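Tetratricopeptide TPR_2 repeat protein (Thermobaculum terrenum, PDB 5DJS) is of unknown function but joins tetratricopeptide-type helical repeats to a two-lobed, GT-B-type fold that holds uridine-5'-diphosphate in this structure. Local coordinates at residues R30-V35 against H47-L52; L288-S293 against A444-S449; A227-L232 against M250-A255. The protein carries 1 engineered substitution. All blocks are in the same frame, centred on the assembly; numbering follows the deposited sequence.

In the fold
The three contacts lie in different parts of the chain, and none touches another. Interaction 1 packs two neighbouring helices of the N-terminal helical array; interaction 3 joins two connections of the lobe built on strands 163-169 to 300-304; interaction 2 bridges that lobe to the one built on strands 332-335 to 461-462. The centres of interactions 1 and 2 lie about 41 Å apart, on opposite sides of the chain's centre, while interaction 3 is about 29 Å, centre to centre, from each of them. Interaction 2 comes near the bound uridine-5'-diphosphate: the side chain of Ala447 is about 7 Å from the nucleotide.

Interaction 1. Residues R30-V35 against H47-L52; sequences RACWRV and HLLGLL
Leu48 opens the contact by laying its branch against the thiol of Cys32, with Leu48 CD2 3.6 Å from Cys32 SG. The first torsion, which sets CG anti to the backbone N (chi1 -175°), brings both CG and CD2 alongside the sulfur. One residue on, Leu49 does the larger share. Its CG rests 3.6 Å from CB of Cys32, at the level where the two backbones come nearest, with the CA atoms of Cys32 and Leu49 6.5 Å apart. From there the two methyls divide the indole of Trp33 between them. CD1 stands 3.6 Å from the centroid of the six-membered ring, only 6° off its normal, a CH-pi contact over the face, whereas CD2 reaches toward NE1. The two side chains cross at about a right angle, the leucine ending on the flat of the ring. The contact is made by carbon and sulfur packing and this one CH-pi approach. Helices 25-38 and 43-56 run roughly antiparallel here, their local axes at 152° and 9.6 Å apart, as expected of a tetratricopeptide-type array; Leu48 also touches helix 5-21, and Leu49 reaches Leu65 of helix 59-72.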
loop_
_atom_site.group_PDB
_atom_site.type_symbol
_atom_site.label_atom_id
_atom_site.label_comp_id
_atom_site.label_asym_id
_atom_site.label_seq_id
_atom_site.Cartn_x
_atom_site.Cartn_y
_atom_site.Cartn_z
ATOM N N ARG A 30 18.160 20.572 -4.149
ATOM C CA ARG A 30 19.165 21.536 -4.626
ATOM C C ARG A 30 19.974 22.129 -3.458
ATOM O O ARG A 30 21.162 22.439 -3.611
ATOM C CB ARG A 30 18.549 22.609 -5.565
ATOM C CG ARG A 30 18.140 23.958 -4.962
ATOM C CD ARG A 30 17.783 24.975 -6.052
ATOM N NE ARG A 30 16.644 24.541 -6.864
ATOM C CZ ARG A 30 15.352 24.738 -6.574
ATOM N NH1 ARG A 30 14.967 25.393 -5.476
ATOM N NH2 ARG A 30 14.423 24.270 -7.406
ATOM N N ALA A 31 19.332 22.254 -2.297
ATOM C CA ALA A 31 20.007 22.663 -1.062
ATOM C C ALA A 31 20.994 21.599 -0.564
ATOM O O ALA A 31 22.085 21.934 -0.102
ATOM C CB ALA A 31 18.983 22.976 0.021
ATOM N N CYS A 32 20.603 20.327 -0.647
ATOM C CA CYS A 32 21.508 19.205 -0.327
ATOM C C CYS A 32 22.744 19.158 -1.232
ATOM O O CYS A 32 23.830 18.837 -0.766
ATOM C CB CYS A 32 20.795 17.857 -0.418
ATOM S SG CYS A 32 19.731 17.439 0.968
ATOM N N TRP A 33 22.573 19.451 -2.519
ATOM C CA TRP A 33 23.715 19.528 -3.442
ATOM C C TRP A 33 24.656 20.663 -3.054
ATOM O O TRP A 33 25.873 20.479 -3.088
ATOM C CB TRP A 33 23.277 19.659 -4.920
ATOM C CG TRP A 33 22.746 18.362 -5.503
ATOM C CD1 TRP A 33 21.495 18.142 -5.995
ATOM C CD2 TRP A 33 23.449 17.110 -5.623
ATOM N NE1 TRP A 33 21.371 16.834 -6.425
ATOM C CE2 TRP A 33 22.554 16.181 -6.208
ATOM C CE3 TRP A 33 24.748 16.687 -5.300
ATOM C CZ2 TRP A 33 22.911 14.856 -6.474
ATOM C CZ3 TRP A 33 25.103 15.365 -5.562
ATOM C CH2 TRP A 33 24.185 14.466 -6.147
ATOM N N ARG A 34 24.092 21.814 -2.669
ATOM C CA ARG A 34 24.894 22.971 -2.217
ATOM C C ARG A 34 25.773 22.651 -1.006
ATOM O O ARG A 34 26.870 23.189 -0.886
ATOM C CB ARG A 34 24.012 24.205 -1.930
ATOM C CG ARG A 34 23.609 24.987 -3.174
ATOM C CD ARG A 34 23.195 26.423 -2.869
ATOM N NE ARG A 34 22.821 27.124 -4.102
ATOM C CZ ARG A 34 21.612 27.112 -4.680
ATOM N NH1 ARG A 34 20.579 26.448 -4.152
ATOM N NH2 ARG A 34 21.425 27.787 -5.815
ATOM N N VAL A 35 25.295 21.772 -0.127
ATOM C CA VAL A 35 26.083 21.292 1.009
ATOM C C VAL A 35 27.234 20.392 0.544
ATOM O O VAL A 35 28.351 20.495 1.056
ATOM C CB VAL A 35 25.200 20.526 2.023
ATOM C CG1 VAL A 35 26.043 19.869 3.119
ATOM C CG2 VAL A 35 24.177 21.462 2.650
ATOM N N HIS A 47 22.564 11.427 3.139
ATOM C CA HIS A 47 21.368 10.753 3.662
ATOM C C HIS A 47 20.029 11.344 3.184
ATOM O O HIS A 47 19.134 10.598 2.785
ATOM C CB HIS A 47 21.386 10.761 5.190
ATOM C CG HIS A 47 20.083 10.354 5.804
ATOM N ND1 HIS A 47 19.610 9.063 5.737
ATOM C CD2 HIS A 47 19.156 11.065 6.491
ATOM C CE1 HIS A 47 18.449 8.994 6.362
ATOM N NE2 HIS A 47 18.147 10.194 6.822
ATOM N N LEU A 48 19.895 12.666 3.242
ATOM C CA LEU A 48 18.648 13.334 2.863
ATOM C C LEU A 48 18.363 13.233 1.358
ATOM O O LEU A 48 17.220 12.956 0.960
ATOM C CB LEU A 48 18.661 14.802 3.314
ATOM C CG LEU A 48 17.390 15.643 3.104
ATOM C CD1 LEU A 48 16.126 14.928 3.570
ATOM C CD2 LEU A 48 17.534 16.977 3.820
ATOM N N LEU A 49 19.395 13.458 0.540
ATOM C CA LEU A 49 19.339 13.136 -0.898
ATOM C C LEU A 49 18.987 11.671 -1.158
ATOM O O LEU A 49 18.289 11.361 -2.118
ATOM C CB LEU A 49 20.660 13.438 -1.595
ATOM C CG LEU A 49 20.876 14.791 -2.246
ATOM C CD1 LEU A 49 22.314 14.895 -2.720
ATOM C CD2 LEU A 49 19.951 15.000 -3.428
ATOM N N GLY A 50 19.505 10.784 -0.316
ATOM C CA GLY A 50 19.074 9.394 -0.261
ATOM C C GLY A 50 17.573 9.216 -0.144
ATOM O O GLY A 50 16.986 8.561 -1.002
ATOM N N LEU A 51 16.957 9.792 0.902
ATOM C CA LEU A 51 15.490 9.701 1.114
ATOM C C LEU A 51 14.718 10.170 -0.099
ATOM O O LEU A 51 13.832 9.473 -0.582
ATOM C CB LEU A 51 14.989 10.598 2.250
ATOM C CG LEU A 51 15.555 10.584 3.646
ATOM C CD1 LEU A 51 14.655 11.407 4.562
ATOM C CD2 LEU A 51 15.638 9.166 4.125
ATOM N N LEU A 52 15.059 11.376 -0.550
ATOM C CA LEU A 52 14.275 12.095 -1.538
ATOM C C LEU A 52 14.212 11.330 -2.841
ATOM O O LEU A 52 13.138 11.156 -3.402
ATOM C CB LEU A 52 14.858 13.494 -1.773
ATOM C CG LEU A 52 14.790 14.473 -0.593
ATOM C CD1 LEU A 52 15.703 15.667 -0.850
ATOM C CD2 LEU A 52 13.360 14.930 -0.327
#

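Interaction 2. Residues L288-S293 against A444-S449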
loop_
_atom_site.group_PDB
_atom_site.type_symbol
_atom_site.label_atom_id
_atom_site.label_comp_id
_atom_site.label_asym_id
_atom_site.label_seq_id
_atom_site.Cartn_x
_atom_site.Cartn_y
_atom_site.Cartn_z
ATOM N N LEU A 288 -11.373 -12.699 1.532
ATOM C CA LEU A 288 -10.110 -12.069 1.930
ATOM C C LEU A 288 -9.545 -12.555 3.266
ATOM O O LEU A 288 -8.327 -12.671 3.397
ATOM C CB LEU A 288 -10.262 -10.537 1.965
ATOM C CG LEU A 288 -8.999 -9.700 2.232
ATOM C CD1 LEU A 288 -7.964 -9.893 1.133
ATOM C CD2 LEU A 288 -9.343 -8.227 2.363
ATOM N N CYS A 289 -10.425 -12.824 4.236
ATOM C CA CYS A 289 -10.047 -13.225 5.602
ATOM C C CYS A 289 -10.526 -14.664 5.855
ATOM O O CYS A 289 -11.710 -14.871 6.141
ATOM C CB CYS A 289 -10.702 -12.270 6.627
ATOM S SG CYS A 289 -10.475 -10.486 6.357
ATOM N N PRO A 290 -9.624 -15.670 5.758
ATOM C CA PRO A 290 -10.086 -17.077 5.811
ATOM C C PRO A 290 -10.639 -17.522 7.167
ATOM O O PRO A 290 -10.367 -16.873 8.155
ATOM C CB PRO A 290 -8.828 -17.878 5.457
ATOM C CG PRO A 290 -7.695 -16.997 5.848
ATOM C CD PRO A 290 -8.162 -15.587 5.596
ATOM N N PRO A 291 -11.415 -18.621 7.207
ATOM C CA PRO A 291 -12.110 -19.100 8.417
ATOM C C PRO A 291 -11.365 -19.096 9.772
ATOM O O PRO A 291 -11.906 -18.550 10.747
ATOM C CB PRO A 291 -12.516 -20.524 8.029
ATOM C CG PRO A 291 -12.825 -20.404 6.575
ATOM C CD PRO A 291 -11.835 -19.398 6.022
ATOM N N GLY A 292 -10.164 -19.674 9.845
ATOM C CA GLY A 292 -9.443 -19.804 11.136
ATOM C C GLY A 292 -8.422 -18.714 11.443
ATOM O O GLY A 292 -7.445 -18.956 12.159
ATOM N N SER A 293 -8.685 -17.505 10.949
ATOM C CA SER A 293 -7.692 -16.423 10.841
ATOM C C SER A 293 -7.661 -15.459 12.035
ATOM O O SER A 293 -6.725 -14.666 12.165
ATOM C CB SER A 293 -8.006 -15.602 9.585
ATOM O OG SER A 293 -7.230 -14.424 9.489
ATOM N N ALA A 444 -2.716 -11.108 3.356
ATOM C CA ALA A 444 -1.810 -10.353 2.465
ATOM C C ALA A 444 -1.671 -10.975 1.069
ATOM O O ALA A 444 -1.404 -10.249 0.102
ATOM C CB ALA A 444 -0.436 -10.188 3.100
ATOM N N GLY A 445 -1.857 -12.298 0.975
ATOM C CA GLY A 445 -1.889 -13.020 -0.308
ATOM C C GLY A 445 -3.276 -13.353 -0.853
ATOM O O GLY A 445 -3.436 -14.385 -1.511
ATOM N N ARG A 446 -4.275 -12.495 -0.582
ATOM C CA ARG A 446 -5.680 -12.748 -0.974
ATOM C C ARG A 446 -6.464 -11.545 -1.505
ATOM O O ARG A 446 -7.669 -11.659 -1.738
ATOM C CB ARG A 446 -6.440 -13.342 0.216
ATOM C CG ARG A 446 -6.119 -14.795 0.500
ATOM C CD ARG A 446 -6.713 -15.224 1.823
ATOM N NE ARG A 446 -8.014 -15.849 1.651
ATOM C CZ ARG A 446 -8.244 -17.162 1.604
ATOM N NH1 ARG A 446 -7.260 -18.055 1.717
ATOM N NH2 ARG A 446 -9.490 -17.597 1.450
ATOM N N ALA A 447 -5.820 -10.404 -1.713
ATOM C CA ALA A 447 -6.539 -9.238 -2.230
ATOM C C ALA A 447 -7.152 -9.535 -3.611
ATOM O O ALA A 447 -8.285 -9.135 -3.890
ATOM C CB ALA A 447 -5.626 -8.020 -2.299
ATOM N N THR A 448 -6.405 -10.244 -4.457
ATOM C CA THR A 448 -6.872 -10.583 -5.803
ATOM C C THR A 448 -7.734 -11.836 -5.812
ATOM O O THR A 448 -8.749 -11.877 -6.512
ATOM C CB THR A 448 -5.702 -10.801 -6.770
ATOM O OG1 THR A 448 -4.767 -11.723 -6.188
ATOM C CG2 THR A 448 -5.013 -9.558 -7.029
ATOM N N SER A 449 -7.339 -12.856 -5.047
ATOM C CA SER A 449 -8.161 -14.059 -4.941
ATOM C C SER A 449 -9.613 -13.649 -4.618
ATOM O O SER A 449 -10.535 -14.111 -5.276
ATOM C CB SER A 449 -7.600 -15.062 -3.915
ATOM O OG SER A 449 -7.939 -14.700 -2.591
#
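Arg446 reaches across to Leu288 and Pro290; the first half of its side chain runs along the leucine, the tip along the proline. Arg446 CB lies 3.8 Å from Leu288 O and 3.9 Å from CD1 of Leu288, whose methyl swings back to the arginine's own backbone and rests against Arg446 O. CG follows anti to the carbonyl carbon (chi1 -75°), which carries the chain past Leu288 O: Arg446 CD comes 3.4 Å from that oxygen, and NE is still near it. At chi3 (95°) the chain bends, and the flat group turns its face to Pro290. The proline crosses it obliquely: Pro290 CD is 4.0 Å from Arg446 NE, and Pro290 CB stands 3.9 Å above the guanidinium plane, over its centre. The N-H groups are engaged beyond the two segments. NE donates to His287 O, NH1 to Gly440 O, and NH2 makes a long, weak ion pair with Glu439. Partners from both lobes thus probably hold the rotation of the group while the proline covers one face. The backbone end is tied as well, since Ser449 OG donates to Arg446 O at 3.2 Å, tilted 30° from the carbonyl plane. Arg446 occupies the N-cap position of helix 447-454, and the loop after strand 281-285 of the other lobe closes upon it: an interlobe seam of a GT-B-type fold, beside the pocket that holds uridine-5'-diphosphate.

Interaction 3. Residues A227-L232 against M250-A255; sequences AELCEL and MHRLFA
Leu229 and Arg252 set the geometry of this contact, their side chains crossing at a slant with one methyl doing the touching. The leucine carries CG anti to its backbone N (chi1 179°), a setting that extends the branch from its helix toward the start of helix 253-257. There Leu229 CD2 rests on two partners at once, 3.4 Å from CG of Arg252 and 3.6 Å from CB of Ala255. The arginine folds round the same methyl: bends at chi2 (52°) and chi3 (140°) bring its tip back beside the leucine, so that Leu229 CD2 lies over one face of the guanidinium, 4.1 Å from Arg252 NH1. An apolar methyl therefore covers part of a charged group whose N-H groups are held at the start of helix 226-236 and just before it. NH1 forms a salt bridge with Asp226 and NH2 donates to Leu224 O, and this pair of bonds probably keeps the plane turned toward the leucine. Cys230 packs next to it on the same helix as Leu229. Its SG is 4.0 Å from CB of Ala255 and also rests against Ala255 O, at the point where the two backbones are closest. Ala255, small and turned toward helix 226-236, thus receives both Leu229 and Cys230. Leu229 further touches Tyr198 of strand 193-199. Helix 226-236 precedes strand 240-243, and helix 253-257 connects that strand to 263-266; such packing of successive beta-alpha-beta connections beside a parallel sheet belongs to the Rossmann-like lobe of a GT-B-type fold.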
loop_
_atom_site.group_PDB
_atom_site.type_symbol
_atom_site.label_atom_id
_atom_site.label_comp_id
_atom_site.label_asym_id
_atom_site.label_seq_id
_atom_site.Cartn_x
_atom_site.Cartn_y
_atom_site.Cartn_z
ATOM N N ALA A 227 -1.006 14.005 20.742
ATOM C CA ALA A 227 -1.872 14.525 21.812
ATOM C C ALA A 227 -2.814 15.626 21.288
ATOM O O ALA A 227 -4.001 15.613 21.594
ATOM C CB ALA A 227 -1.036 15.038 22.986
ATOM N N GLU A 228 -2.267 16.569 20.513
ATOM C CA GLU A 228 -3.054 17.621 19.839
ATOM C C GLU A 228 -4.134 17.053 18.909
ATOM O O GLU A 228 -5.244 17.580 18.843
ATOM C CB GLU A 228 -2.142 18.561 19.028
ATOM C CG GLU A 228 -1.304 19.513 19.869
ATOM C CD GLU A 228 -0.348 20.362 19.042
ATOM O OE1 GLU A 228 0.171 19.883 18.017
ATOM O OE2 GLU A 228 -0.094 21.516 19.427
ATOM N N LEU A 229 -3.804 15.989 18.176
ATOM C CA LEU A 229 -4.777 15.352 17.296
ATOM C C LEU A 229 -5.890 14.689 18.088
ATOM O O LEU A 229 -7.048 14.745 17.679
ATOM C CB LEU A 229 -4.121 14.318 16.383
ATOM C CG LEU A 229 -5.075 13.568 15.434
ATOM C CD1 LEU A 229 -5.800 14.529 14.508
ATOM C CD2 LEU A 229 -4.300 12.541 14.637
ATOM N N CYS A 230 -5.540 14.053 19.202
ATOM C CA CYS A 230 -6.542 13.424 20.068
ATOM C C CYS A 230 -7.567 14.412 20.618
ATOM O O CYS A 230 -8.766 14.137 20.582
ATOM C CB CYS A 230 -5.884 12.661 21.214
ATOM S SG CYS A 230 -5.178 11.105 20.643
ATOM N N GLU A 231 -7.104 15.558 21.116
ATOM C CA GLU A 231 -8.017 16.568 21.644
ATOM C C GLU A 231 -8.839 17.209 20.501
ATOM O O GLU A 231 -9.973 17.624 20.720
ATOM C CB GLU A 231 -7.280 17.593 22.541
ATOM C CG GLU A 231 -6.486 18.679 21.813
ATOM C CD GLU A 231 -5.420 19.364 22.674
ATOM O OE1 GLU A 231 -5.088 18.860 23.778
ATOM O OE2 GLU A 231 -4.894 20.412 22.224
ATOM N N LEU A 232 -8.283 17.244 19.286
ATOM C CA LEU A 232 -9.039 17.641 18.080
ATOM C C LEU A 232 -10.145 16.641 17.696
ATOM O O LEU A 232 -11.251 17.047 17.357
ATOM C CB LEU A 232 -8.093 17.860 16.884
ATOM C CG LEU A 232 -8.707 18.136 15.495
ATOM C CD1 LEU A 232 -9.625 19.353 15.512
ATOM C CD2 LEU A 232 -7.607 18.320 14.461
ATOM N N MET A 250 1.854 6.897 6.023
ATOM C CA MET A 250 2.053 7.898 7.056
ATOM C C MET A 250 0.844 7.903 8.006
ATOM O O MET A 250 0.021 8.814 8.009
ATOM C CB MET A 250 2.292 9.262 6.423
ATOM C CG MET A 250 3.545 9.305 5.563
ATOM S SD MET A 250 4.195 10.977 5.440
ATOM C CE MET A 250 4.920 11.166 7.082
ATOM N N HIS A 251 0.779 6.860 8.825
ATOM C CA HIS A 251 -0.337 6.617 9.741
ATOM C C HIS A 251 -0.277 7.557 10.943
ATOM O O HIS A 251 0.664 8.359 11.086
ATOM C CB HIS A 251 -0.301 5.157 10.229
ATOM C CG HIS A 251 0.924 4.814 11.028
ATOM N ND1 HIS A 251 1.905 3.972 10.554
ATOM C CD2 HIS A 251 1.337 5.217 12.249
ATOM C CE1 HIS A 251 2.864 3.860 11.454
ATOM N NE2 HIS A 251 2.540 4.604 12.493
ATOM N N ARG A 252 -1.271 7.411 11.817
ATOM C CA ARG A 252 -1.359 8.193 13.035
ATOM C C ARG A 252 -1.898 7.317 14.168
ATOM O O ARG A 252 -2.822 7.691 14.883
ATOM C CB ARG A 252 -2.237 9.423 12.756
ATOM C CG ARG A 252 -1.779 10.718 13.393
ATOM C CD ARG A 252 -0.321 11.024 13.096
ATOM N NE ARG A 252 -0.109 12.433 12.820
ATOM C CZ ARG A 252 -0.066 13.410 13.713
ATOM N NH1 ARG A 252 -0.232 13.179 15.005
ATOM N NH2 ARG A 252 0.146 14.644 13.278
ATOM N N LEU A 253 -1.255 6.171 14.347
ATOM C CA LEU A 253 -1.747 5.094 15.190
ATOM C C LEU A 253 -1.510 5.351 16.662
ATOM O O LEU A 253 -2.128 4.704 17.499
ATOM C CB LEU A 253 -1.090 3.766 14.810
ATOM C CG LEU A 253 -1.513 3.148 13.475
ATOM C CD1 LEU A 253 -0.507 2.094 13.024
ATOM C CD2 LEU A 253 -2.906 2.543 13.564
ATOM N N PHE A 254 -0.603 6.263 16.995
ATOM C CA PHE A 254 -0.414 6.640 18.402
ATOM C C PHE A 254 -1.510 7.600 18.878
ATOM O O PHE A 254 -1.795 7.669 20.063
ATOM C CB PHE A 254 0.974 7.232 18.622
ATOM C CG PHE A 254 2.071 6.352 18.127
ATOM C CD1 PHE A 254 2.195 5.050 18.607
ATOM C CD2 PHE A 254 2.964 6.800 17.160
ATOM C CE1 PHE A 254 3.203 4.219 18.148
ATOM C CE2 PHE A 254 3.974 5.972 16.698
ATOM C CZ PHE A 254 4.095 4.682 17.192
ATOM N N ALA A 255 -2.120 8.336 17.958
ATOM C CA ALA A 255 -3.367 9.016 18.255
ATOM C C ALA A 255 -4.482 7.978 18.500
ATOM O O ALA A 255 -5.196 8.061 19.500
ATOM C CB ALA A 255 -3.734 9.983 17.136
#